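Long-range contact in hydrogenase maturation factor (Thermoanaerobacter tengcongensis, PDB 3VTH), which probably transfers the carbamoyl group of carbamoyl phosphate to the C-terminal cysteine of HypE, using ATP, in the maturation of [NiFe]-hydrogenases: residues R379-A384 with P731-G736. Sequence-based numbering, arbitrary orientation.
Sequences RIIRRA and PCNDGG. With FE (Fe (III) ion), chain I; AP2 (phosphomethylphosphonic acid adenosyl ester), chain H; APC (diphosphomethylphosphonic acid adenosyl ester), chain F.
The carboxamide of Asn733 meets Ile381 through ND2, with Ile381 O only 9° out of the amide plane. Asn733 ND2 donates to Ile381 O at 3.0 Å, nearly straight at 166°, and the N-H falls on a carbonyl lone pair. Ile381 CG2 also touches ND2, and the two side chains cross at about a right angle. The amide oxygen, Asn733 OD1, accepts from Gly735 N at 2.8 Å, which closes an Asx turn. Chi1 of 65° sets Asn733 CG between the backbone N and the carbonyl carbon. Bonds at both ends hold the amide plane. An alanine in place of Asn733 would probably leave Ile381 O without this donor and the Gly735 N-H without its acceptor. The Arg382 guanidinium has the ribose C4' of APC over one face, toward the rim, and the beta phosphorus at its edge, in plane. NH1 donates to O1B and NH2 to O2B of that phosphate.

The contact joins the loop after strand 377-378, in the YrdC-like part, to the loop before helix 737-749, in the Kae1-like part. Ile381 and Arg382 form a classic beta bulge opposite Val370. Arg382 reaches APC from one loop; Asp734 reaches AP2 and the iron from the other. Asp734 OD1 binds the iron at 2.2 Å, with His483, His487, Asp507 and AP2 O2A and O2B, and Asp734 N donates to AP2 O1A.

Pro731 packs against the backbone of Ile380 and Ile381. Pro731 CG sits 3.2 Å from Ile381 O, and Pro731 CA makes a C-H...O contact with Ile380 O at 3.4 Å. Ile380 CG2 lies alongside the ring, 4.1 Å from Pro731 CD. A water donates to Ile380 O and accepts from Cys732 N.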
# COMPACT_ATOMS: atom_id res chain seq x y z
N ARG A 379 8.80 -4.82 0.25
CA ARG A 379 7.87 -5.14 -0.83
C ARG A 379 6.49 -4.84 -0.29
O ARG A 379 5.90 -5.64 0.45
CB ARG A 379 7.99 -6.61 -1.26
CG ARG A 379 9.42 -7.08 -1.50
CD ARG A 379 10.04 -6.41 -2.70
NE ARG A 379 11.46 -6.72 -2.85
CZ ARG A 379 12.24 -6.23 -3.82
NH1 ARG A 379 11.76 -5.37 -4.72
NH2 ARG A 379 13.52 -6.58 -3.89
N ILE A 380 5.98 -3.67 -0.64
CA ILE A 380 4.68 -3.28 -0.10
C ILE A 380 3.54 -4.00 -0.85
O ILE A 380 3.65 -4.27 -2.06
CB ILE A 380 4.52 -1.75 -0.12
CG1 ILE A 380 3.37 -1.31 0.81
CG2 ILE A 380 4.30 -1.28 -1.57
CD1 ILE A 380 3.51 0.16 1.30
N ILE A 381 2.48 -4.35 -0.13
CA ILE A 381 1.33 -5.08 -0.69
C ILE A 381 0.14 -4.14 -0.80
O ILE A 381 -0.57 -4.15 -1.80
CB ILE A 381 0.96 -6.33 0.20
CG1 ILE A 381 2.04 -7.41 0.11
CG2 ILE A 381 -0.40 -6.93 -0.21
CD1 ILE A 381 3.04 -7.41 1.26
N ARG A 382 -0.07 -3.32 0.24
CA ARG A 382 -1.17 -2.39 0.27
C ARG A 382 -0.60 -1.07 0.78
O ARG A 382 -0.17 -0.97 1.91
CB ARG A 382 -2.31 -2.91 1.17
CG ARG A 382 -3.56 -1.97 1.19
CD ARG A 382 -4.65 -2.55 2.13
NE ARG A 382 -5.40 -3.63 1.48
CZ ARG A 382 -6.48 -4.21 1.99
NH1 ARG A 382 -6.93 -3.85 3.19
NH2 ARG A 382 -7.12 -5.16 1.30
N ARG A 383 -0.55 -0.08 -0.09
CA ARG A 383 0.07 1.18 0.26
C ARG A 383 -1.01 2.14 0.72
O ARG A 383 -1.81 2.63 -0.07
CB ARG A 383 0.87 1.72 -0.93
CG ARG A 383 1.60 3.05 -0.62
CD ARG A 383 2.17 3.68 -1.91
NE ARG A 383 2.66 5.06 -1.67
CZ ARG A 383 3.88 5.34 -1.22
NH1 ARG A 383 4.75 4.37 -0.98
NH2 ARG A 383 4.25 6.60 -1.02
N ALA A 384 -1.04 2.39 2.02
CA ALA A 384 -2.13 3.18 2.61
C ALA A 384 -1.61 3.95 3.81
O ALA A 384 -0.64 4.70 3.68
CB ALA A 384 -3.34 2.27 2.95
N PRO A 731 2.84 -1.52 -4.94
CA PRO A 731 2.75 -2.98 -5.05
C PRO A 731 3.02 -3.50 -6.48
O PRO A 731 2.83 -2.76 -7.46
CB PRO A 731 1.30 -3.27 -4.64
CG PRO A 731 0.88 -2.06 -3.79
CD PRO A 731 1.55 -0.92 -4.53
N CYS A 732 3.47 -4.75 -6.57
CA CYS A 732 3.55 -5.44 -7.84
C CYS A 732 2.15 -5.94 -8.22
O CYS A 732 1.92 -6.30 -9.37
CB CYS A 732 4.57 -6.61 -7.80
SG CYS A 732 4.15 -7.91 -6.60
N ASN A 733 1.23 -5.95 -7.26
CA ASN A 733 -0.18 -6.26 -7.57
C ASN A 733 -0.88 -5.05 -8.21
O ASN A 733 -0.25 -4.03 -8.46
CB ASN A 733 -0.93 -6.80 -6.35
CG ASN A 733 -1.07 -5.76 -5.23
OD1 ASN A 733 -1.45 -4.60 -5.46
ND2 ASN A 733 -0.78 -6.19 -4.00
N ASP A 734 -2.18 -5.17 -8.47
CA ASP A 734 -2.89 -4.11 -9.21
C ASP A 734 -2.95 -2.74 -8.52
O ASP A 734 -3.31 -1.75 -9.17
CB ASP A 734 -4.29 -4.57 -9.63
CG ASP A 734 -4.24 -5.50 -10.84
OD1 ASP A 734 -3.13 -5.83 -11.31
OD2 ASP A 734 -5.32 -5.89 -11.35
N GLY A 735 -2.63 -2.72 -7.23
CA GLY A 735 -2.43 -1.45 -6.48
C GLY A 735 -1.38 -0.56 -7.12
O GLY A 735 -1.42 0.65 -6.95
N GLY A 736 -0.44 -1.15 -7.86
CA GLY A 736 0.62 -0.36 -8.50
C GLY A 736 0.33 0.08 -9.94
O GLY A 736 1.05 0.91 -10.48
FE FE I . -2.40 -7.37 -12.72
PB AP2 H . -5.00 -9.20 -11.98
O1B AP2 H . -4.65 -10.66 -11.95
O2B AP2 H . -4.11 -8.32 -12.81
O3B AP2 H . -6.48 -8.97 -12.18
C3A AP2 H . -4.71 -8.69 -10.27
PA AP2 H . -2.97 -8.73 -9.73
O1A AP2 H . -3.08 -8.03 -8.39
O2A AP2 H . -1.95 -8.26 -10.74
O5' AP2 H . -2.66 -10.30 -9.51
C5' AP2 H . -3.30 -10.96 -8.42
C4' AP2 H . -3.12 -12.44 -8.68
O4' AP2 H . -1.77 -12.81 -8.42
C3' AP2 H . -3.95 -13.30 -7.75
O3' AP2 H . -5.31 -13.35 -8.20
C2' AP2 H . -3.21 -14.61 -7.87
O2' AP2 H . -3.67 -15.25 -9.07
C1' AP2 H . -1.74 -14.18 -8.01
N9 AP2 H . -1.11 -14.37 -6.67
C8 AP2 H . -1.40 -13.72 -5.51
N7 AP2 H . -0.65 -14.18 -4.47
C5 AP2 H . 0.15 -15.15 -4.96
C6 AP2 H . 1.18 -16.07 -4.41
N6 AP2 H . 1.53 -16.03 -3.10
N1 AP2 H . 1.76 -16.95 -5.27
C2 AP2 H . 1.45 -16.99 -6.59
N3 AP2 H . 0.51 -16.20 -7.15
C4 AP2 H . -0.16 -15.28 -6.40
PG APC F . -12.94 -6.41 3.58
O1G APC F . -12.69 -5.39 4.66
O2G APC F . -13.27 -7.77 4.14
O3G APC F . -13.89 -5.96 2.51
PB APC F . -10.07 -6.44 3.26
O1B APC F . -9.87 -4.96 3.38
O2B APC F . -9.18 -7.12 2.24
O3B APC F . -11.58 -6.66 2.74
PA APC F . -9.02 -6.42 6.22
O1A APC F . -8.95 -7.39 7.38
O2A APC F . -9.57 -5.08 6.55
C3A APC F . -9.95 -7.26 4.88
O5' APC F . -7.56 -6.13 5.62
C5' APC F . -6.38 -6.83 6.02
C4' APC F . -5.56 -7.15 4.77
O4' APC F . -4.33 -7.73 5.21
C3' APC F . -6.28 -8.19 3.90
O3' APC F . -6.17 -7.88 2.50
C2' APC F . -5.52 -9.46 4.18
O2' APC F . -5.64 -10.43 3.11
C1' APC F . -4.12 -8.94 4.49
N9 APC F . -3.48 -9.96 5.32
C8 APC F . -3.70 -10.22 6.64
N7 APC F . -2.94 -11.27 7.03
C5 APC F . -2.24 -11.69 5.96
C6 APC F . -1.26 -12.76 5.66
N6 APC F . -0.86 -13.61 6.62
N1 APC F . -0.78 -12.85 4.40
C2 APC F . -1.16 -12.00 3.42
N3 APC F . -2.05 -11.01 3.60
C4 APC F . -2.60 -10.82 4.83
O HOH W 1 3.10 -6.13 -3.83